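Long-range contact in prophenoloxidase b (Marsupenaeus japonicus, PDB 3WKY), which is the inactive hemolymph precursor of a type 3 copper phenoloxidase, which after activation probably oxidises phenols to quinones: residues A[422-435]-A[483-495]. Numbering follows the deposited sequence.
With NAG (2-acetamido-2-deoxy-beta-D-glucopyranose), chain E; NAG (2-acetamido-2-deoxy-beta-D-glucopyranose), chain I; NAG (2-acetamido-2-deoxy-beta-D-glucopyranose), chain F.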
loop_
_atom_site.group_PDB
_atom_site.type_symbol
_atom_site.label_atom_id
_atom_site.label_comp_id
_atom_site.label_asym_id
_atom_site.label_seq_id
_atom_site.Cartn_x
_atom_site.Cartn_y
_atom_site.Cartn_z
ATOM N N ASN A 422 36.594 31.266 -37.831
ATOM C CA ASN A 422 37.102 31.750 -39.119
ATOM C C ASN A 422 37.047 30.687 -40.217
ATOM O O ASN A 422 37.064 31.011 -41.408
ATOM C CB ASN A 422 38.542 32.260 -38.961
ATOM C CG ASN A 422 38.619 33.596 -38.240
ATOM O OD1 ASN A 422 38.100 34.600 -38.721
ATOM N ND2 ASN A 422 39.276 33.615 -37.090
ATOM N N ILE A 423 36.993 29.414 -39.830
ATOM C CA ILE A 423 37.041 28.318 -40.798
ATOM C C ILE A 423 35.636 27.833 -41.147
ATOM O O ILE A 423 34.799 27.688 -40.262
ATOM C CB ILE A 423 37.890 27.148 -40.267
ATOM C CG1 ILE A 423 39.322 27.614 -40.006
ATOM C CG2 ILE A 423 37.890 25.996 -41.242
ATOM C CD1 ILE A 423 39.988 28.205 -41.225
ATOM N N THR A 424 35.386 27.600 -42.434
ATOM C CA THR A 424 34.110 27.086 -42.926
ATOM C C THR A 424 34.219 25.579 -43.125
ATOM O O THR A 424 35.202 25.095 -43.679
ATOM C CB THR A 424 33.736 27.737 -44.293
ATOM O OG1 THR A 424 33.391 29.114 -44.095
ATOM C CG2 THR A 424 32.554 27.023 -44.925
ATOM N N VAL A 425 33.230 24.819 -42.661
ATOM C CA VAL A 425 33.224 23.391 -42.949
ATOM C C VAL A 425 32.391 23.126 -44.204
ATOM O O VAL A 425 31.211 23.490 -44.262
ATOM C CB VAL A 425 32.678 22.569 -41.757
ATOM C CG1 VAL A 425 32.636 21.088 -42.107
ATOM C CG2 VAL A 425 33.543 22.800 -40.530
ATOM N N LEU A 426 33.000 22.492 -45.207
ATOM C CA LEU A 426 32.357 22.343 -46.509
ATOM C C LEU A 426 31.794 20.953 -46.752
ATOM O O LEU A 426 30.792 20.797 -47.448
ATOM C CB LEU A 426 33.341 22.684 -47.637
ATOM C CG LEU A 426 33.797 24.138 -47.703
ATOM C CD1 LEU A 426 34.857 24.323 -48.793
ATOM C CD2 LEU A 426 32.608 25.035 -47.960
ATOM N N ASN A 427 32.453 19.938 -46.206
ATOM C CA ASN A 427 32.050 18.568 -46.484
ATOM C C ASN A 427 32.565 17.596 -45.436
ATOM O O ASN A 427 33.532 17.880 -44.720
ATOM C CB ASN A 427 32.563 18.132 -47.854
ATOM C CG ASN A 427 31.629 17.160 -48.543
ATOM O OD1 ASN A 427 30.683 16.651 -47.935
ATOM N ND2 ASN A 427 31.896 16.890 -49.820
ATOM N N VAL A 428 31.916 16.443 -45.356
ATOM C CA VAL A 428 32.301 15.408 -44.414
ATOM C C VAL A 428 32.023 14.086 -45.097
ATOM O O VAL A 428 30.965 13.914 -45.707
ATOM C CB VAL A 428 31.451 15.452 -43.118
ATOM C CG1 VAL A 428 31.928 14.389 -42.150
ATOM C CG2 VAL A 428 31.500 16.823 -42.450
ATOM N N THR A 429 32.976 13.162 -45.042
ATOM C CA THR A 429 32.754 11.812 -45.545
ATOM C C THR A 429 33.415 10.805 -44.614
ATOM O O THR A 429 34.479 11.074 -44.060
ATOM C CB THR A 429 33.288 11.627 -46.984
ATOM O OG1 THR A 429 33.037 10.285 -47.418
ATOM C CG2 THR A 429 34.776 11.889 -47.042
ATOM N N VAL A 430 32.776 9.653 -44.451
ATOM C CA VAL A 430 33.280 8.607 -43.585
ATOM C C VAL A 430 33.433 7.345 -44.425
ATOM O O VAL A 430 32.548 7.017 -45.226
ATOM C CB VAL A 430 32.307 8.372 -42.402
ATOM C CG1 VAL A 430 32.698 7.139 -41.609
ATOM C CG2 VAL A 430 32.279 9.598 -41.500
ATOM N N GLN A 431 34.550 6.643 -44.258
ATOM C CA GLN A 431 34.799 5.452 -45.064
ATOM C C GLN A 431 35.435 4.321 -44.272
ATOM O O GLN A 431 36.548 4.447 -43.739
ATOM C CB GLN A 431 35.658 5.784 -46.297
ATOM C CG GLN A 431 36.016 4.556 -47.144
ATOM C CD GLN A 431 34.805 3.908 -47.789
ATOM O OE1 GLN A 431 34.009 4.575 -48.453
ATOM N NE2 GLN A 431 34.653 2.600 -47.590
ATOM N N GLU A 432 34.726 3.207 -44.216
ATOM C CA GLU A 432 35.226 2.025 -43.550
ATOM C C GLU A 432 36.389 1.471 -44.354
ATOM O O GLU A 432 36.341 1.429 -45.585
ATOM C CB GLU A 432 34.120 0.984 -43.449
ATOM C CG GLU A 432 34.464 -0.195 -42.571
ATOM C CD GLU A 432 33.248 -1.023 -42.226
ATOM O OE1 GLU A 432 32.695 -1.683 -43.136
ATOM O OE2 GLU A 432 32.857 -1.013 -41.035
ATOM N N GLU A 433 37.434 1.058 -43.651
ATOM C CA GLU A 433 38.619 0.498 -44.288
ATOM C C GLU A 433 38.358 -0.938 -44.740
ATOM O O GLU A 433 37.374 -1.560 -44.332
ATOM C CB GLU A 433 39.808 0.536 -43.323
ATOM C CG GLU A 433 41.068 1.205 -43.883
ATOM C CD GLU A 433 40.889 2.691 -44.157
ATOM O OE1 GLU A 433 41.343 3.519 -43.336
ATOM O OE2 GLU A 433 40.301 3.041 -45.200
ATOM N N HIS A 434 39.236 -1.463 -45.590
ATOM C CA HIS A 434 39.142 -2.852 -46.033
ATOM C C HIS A 434 39.260 -3.797 -44.848
ATOM O O HIS A 434 40.166 -3.656 -44.028
ATOM C CB HIS A 434 40.250 -3.178 -47.043
ATOM C CG HIS A 434 40.410 -4.644 -47.308
ATOM N ND1 HIS A 434 41.259 -5.446 -46.573
ATOM C CD2 HIS A 434 39.825 -5.454 -48.221
ATOM C CE1 HIS A 434 41.188 -6.686 -47.020
ATOM N NE2 HIS A 434 40.328 -6.719 -48.023
ATOM N N TRP A 435 38.351 -4.760 -44.754
ATOM C CA TRP A 435 38.405 -5.726 -43.664
ATOM C C TRP A 435 38.074 -7.148 -44.107
ATOM O O TRP A 435 38.383 -8.112 -43.405
ATOM C CB TRP A 435 37.518 -5.292 -42.485
ATOM C CG TRP A 435 36.057 -5.157 -42.813
ATOM C CD1 TRP A 435 35.410 -4.033 -43.239
ATOM C CD2 TRP A 435 35.060 -6.179 -42.705
ATOM N NE1 TRP A 435 34.071 -4.296 -43.410
ATOM C CE2 TRP A 435 33.832 -5.607 -43.091
ATOM C CE3 TRP A 435 35.087 -7.524 -42.319
ATOM C CZ2 TRP A 435 32.643 -6.336 -43.112
ATOM C CZ3 TRP A 435 33.910 -8.246 -42.345
ATOM C CH2 TRP A 435 32.705 -7.651 -42.736
ATOM N N PRO A 483 35.462 -2.913 -37.783
ATOM C CA PRO A 483 36.581 -2.613 -38.697
ATOM C C PRO A 483 37.113 -1.201 -38.482
ATOM O O PRO A 483 36.335 -0.331 -38.070
ATOM C CB PRO A 483 35.930 -2.686 -40.087
ATOM C CG PRO A 483 34.709 -3.522 -39.908
ATOM C CD PRO A 483 34.219 -3.236 -38.504
ATOM N N ASP A 484 38.395 -0.959 -38.763
ATOM C CA ASP A 484 38.904 0.414 -38.790
ATOM C C ASP A 484 38.095 1.256 -39.771
ATOM O O ASP A 484 37.556 0.740 -40.753
ATOM C CB ASP A 484 40.376 0.468 -39.228
ATOM C CG ASP A 484 41.328 -0.147 -38.217
ATOM O OD1 ASP A 484 40.958 -0.286 -37.032
ATOM O OD2 ASP A 484 42.467 -0.478 -38.618
ATOM N N PHE A 485 38.009 2.555 -39.505
ATOM C CA PHE A 485 37.432 3.481 -40.462
ATOM C C PHE A 485 38.194 4.793 -40.434
ATOM O O PHE A 485 38.938 5.075 -39.491
ATOM C CB PHE A 485 35.934 3.727 -40.197
ATOM C CG PHE A 485 35.637 4.355 -38.859
ATOM C CD1 PHE A 485 35.480 3.564 -37.729
ATOM C CD2 PHE A 485 35.471 5.731 -38.740
ATOM C CE1 PHE A 485 35.201 4.134 -36.494
ATOM C CE2 PHE A 485 35.188 6.310 -37.510
ATOM C CZ PHE A 485 35.051 5.506 -36.383
ATOM N N SER A 486 38.033 5.587 -41.489
ATOM C CA SER A 486 38.574 6.935 -41.482
ATOM C C SER A 486 37.483 7.919 -41.876
ATOM O O SER A 486 36.412 7.525 -42.343
ATOM C CB SER A 486 39.746 7.057 -42.450
ATOM O OG SER A 486 39.270 7.106 -43.778
ATOM N N TYR A 487 37.744 9.200 -41.656
ATOM C CA TYR A 487 36.825 10.237 -42.108
ATOM C C TYR A 487 37.634 11.401 -42.667
ATOM O O TYR A 487 38.783 11.609 -42.272
ATOM C CB TYR A 487 35.872 10.705 -40.992
ATOM C CG TYR A 487 36.542 11.394 -39.826
ATOM C CD1 TYR A 487 36.925 12.726 -39.906
ATOM C CD2 TYR A 487 36.759 10.723 -38.626
ATOM C CE1 TYR A 487 37.540 13.355 -38.850
ATOM C CE2 TYR A 487 37.362 11.355 -37.555
ATOM C CZ TYR A 487 37.747 12.662 -37.668
ATOM O OH TYR A 487 38.355 13.294 -36.609
ATOM N N THR A 488 37.034 12.158 -43.575
ATOM C CA THR A 488 37.700 13.337 -44.119
ATOM C C THR A 488 36.792 14.551 -44.014
ATOM O O THR A 488 35.619 14.503 -44.407
ATOM C CB THR A 488 38.136 13.117 -45.576
ATOM O OG1 THR A 488 39.073 12.034 -45.624
ATOM C CG2 THR A 488 38.803 14.383 -46.139
ATOM N N ILE A 489 37.339 15.628 -43.459
ATOM C CA ILE A 489 36.620 16.877 -43.352
ATOM C C ILE A 489 37.209 17.837 -44.381
ATOM O O ILE A 489 38.420 18.049 -44.409
ATOM C CB ILE A 489 36.785 17.509 -41.960
ATOM C CG1 ILE A 489 36.457 16.491 -40.851
ATOM C CG2 ILE A 489 35.912 18.757 -41.833
ATOM C CD1 ILE A 489 35.081 15.848 -40.986
ATOM N N THR A 490 36.352 18.400 -45.223
ATOM C CA THR A 490 36.784 19.427 -46.169
ATOM C C THR A 490 36.454 20.784 -45.564
ATOM O O THR A 490 35.297 21.044 -45.211
ATOM C CB THR A 490 36.058 19.274 -47.511
ATOM O OG1 THR A 490 36.294 17.956 -48.036
ATOM C CG2 THR A 490 36.563 20.312 -48.526
ATOM N N VAL A 491 37.462 21.645 -45.423
ATOM C CA VAL A 491 37.237 22.970 -44.858
ATOM C C VAL A 491 37.752 24.071 -45.789
ATOM O O VAL A 491 38.518 23.804 -46.715
ATOM C CB VAL A 491 37.894 23.136 -43.484
ATOM C CG1 VAL A 491 37.446 22.022 -42.534
ATOM C CG2 VAL A 491 39.407 23.142 -43.604
ATOM N N ASN A 492 37.321 25.301 -45.535
ATOM C CA ASN A 492 37.877 26.452 -46.234
ATOM C C ASN A 492 38.350 27.514 -45.264
ATOM O O ASN A 492 37.632 27.884 -44.330
ATOM C CB ASN A 492 36.869 27.071 -47.205
ATOM C CG ASN A 492 37.501 28.152 -48.079
ATOM O OD1 ASN A 492 38.465 27.882 -48.796
ATOM N ND2 ASN A 492 36.969 29.376 -48.016
ATOM N N ASN A 493 39.570 27.996 -45.482
ATOM C CA ASN A 493 40.073 29.154 -44.770
ATOM C C ASN A 493 39.968 30.326 -45.732
ATOM O O ASN A 493 40.750 30.418 -46.681
ATOM C CB ASN A 493 41.527 28.926 -44.360
ATOM C CG ASN A 493 42.161 30.146 -43.719
ATOM O OD1 ASN A 493 41.529 31.191 -43.556
ATOM N ND2 ASN A 493 43.427 30.010 -43.338
ATOM N N PRO A 494 38.985 31.209 -45.504
ATOM C CA PRO A 494 38.756 32.346 -46.402
ATOM C C PRO A 494 39.606 33.553 -46.036
ATOM O O PRO A 494 39.513 34.576 -46.708
ATOM C CB PRO A 494 37.281 32.670 -46.172
ATOM C CG PRO A 494 37.060 32.312 -44.713
ATOM C CD PRO A 494 37.920 31.079 -44.486
ATOM N N THR A 495 40.421 33.444 -44.995
ATOM C CA THR A 495 41.228 34.577 -44.568
ATOM C C THR A 495 42.557 34.632 -45.337
ATOM O O THR A 495 42.830 33.782 -46.191
ATOM C CB THR A 495 41.514 34.548 -43.072
ATOM O OG1 THR A 495 42.538 33.584 -42.799
ATOM C CG2 THR A 495 40.227 34.197 -42.274
HETATM C C1 NAG E . 39.436 34.977 -36.636
HETATM C C2 NAG E . 38.574 35.307 -35.404
HETATM C C3 NAG E . 39.180 36.286 -34.390
HETATM C C4 NAG E . 40.695 36.431 -34.465
HETATM C C5 NAG E . 41.113 36.510 -35.917
HETATM C C6 NAG E . 42.608 36.793 -36.040
HETATM C C7 NAG E . 36.202 35.167 -36.046
HETATM C C8 NAG E . 35.438 35.456 -37.306
HETATM N N2 NAG E . 37.311 35.881 -35.846
HETATM O O3 NAG E . 38.836 35.861 -33.090
HETATM O O4 NAG E . 41.106 37.602 -33.794
HETATM O O5 NAG E . 40.814 35.263 -36.490
HETATM O O6 NAG E . 43.327 35.827 -35.303
HETATM O O7 NAG E . 35.783 34.312 -35.265
HETATM C C1 NAG I . 30.999 15.875 -50.316
HETATM C C2 NAG I . 30.450 16.531 -51.579
HETATM C C3 NAG I . 29.462 15.599 -52.270
HETATM C C4 NAG I . 30.007 14.177 -52.395
HETATM C C5 NAG I . 30.751 13.694 -51.151
HETATM C C6 NAG I . 31.475 12.388 -51.477
HETATM C C7 NAG I . 30.460 18.952 -51.501
HETATM C C8 NAG I . 29.717 20.221 -51.199
HETATM N N2 NAG I . 29.826 17.806 -51.265
HETATM O O3 NAG I . 29.191 16.098 -53.562
HETATM O O4 NAG I . 28.936 13.290 -52.632
HETATM O O5 NAG I . 31.655 14.672 -50.672
HETATM O O6 NAG I . 32.878 12.548 -51.482
HETATM O O7 NAG I . 31.608 18.989 -51.942
HETATM C C1 NAG F . 44.007 -0.222 -35.292
HETATM C C2 NAG F . 45.018 -0.757 -36.310
HETATM C C3 NAG F . 44.740 -2.231 -36.576
HETATM C C4 NAG F . 44.804 -3.004 -35.267
HETATM C C5 NAG F . 43.944 -2.352 -34.187
HETATM C C6 NAG F . 44.254 -2.976 -32.832
HETATM C C7 NAG F . 46.137 0.623 -37.969
HETATM C C8 NAG F . 46.227 0.914 -39.439
HETATM N N2 NAG F . 45.026 0.017 -37.543
HETATM O O3 NAG F . 45.690 -2.756 -37.473
HETATM O O4 NAG F . 44.367 -4.330 -35.475
HETATM O O5 NAG F . 44.177 -0.958 -34.092
HETATM O O6 NAG F . 45.439 -2.396 -32.332
HETATM O O7 NAG F . 47.058 0.938 -37.215
HETATM O O HOH W 1 34.870 17.383 -50.425
#
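Trp435 lays one face of its indole against Pro483: the proline CG stands 3.5 Å from the centroid of the five-membered ring, 13° off its normal, a CH-pi contact. CG of Trp435 stands between its backbone N and carbonyl carbon (chi1 61°), which turns the ring over the proline, while NE1 makes a bent hydrogen bond to Glu432 OE1 (3.0 Å), meeting it from above the carboxylate plane. That buried oxygen also pairs with Ser441 and His447. Replacing the tryptophan with an alanine would probably uncover the Pro483 ring and cost the Glu432 carboxylate its indole N-H donor.

Beyond this end the strands run antiparallel, paired by backbone bonds such as Gln431 N to Ser486 O (2.8 Å, nearly straight). The regular ladder breaks where Leu426 N (2.7 Å) and Asn427 N (3.2 Å) both donate to Thr490 O, a classic beta bulge.

Val425, Val428 and Val430 line one face with Ile489 and Tyr487. Val428 and Ile489 lie side by side, Val428 CG1 touching Ile489 CD1 at 3.7 Å; Ile489 CG1 is anti to its own carbonyl carbon (chi1 -51°), and its chain bends from there to that valine. Met656 and Phe592, from strands 655-664 and 588-598, help cover the valines, and the Tyr487 hydroxyl bonds to Asp531.

The other face carries Thr429, Thr488, Thr490 and glycosylated Asn427, whose ND2 shares a water with Thr490 OG1. Asn422 carries another N-linked sugar, and Asp484 OD2 accepts from N2 of a third (2.8 Å) while its OD1 salt-bridges Arg576. With 541-548 completing a three-stranded antiparallel sheet, one face packed inward and the other bearing sugar, this is a layer of the Ig-like beta-sandwich domain of the hemocyanin family.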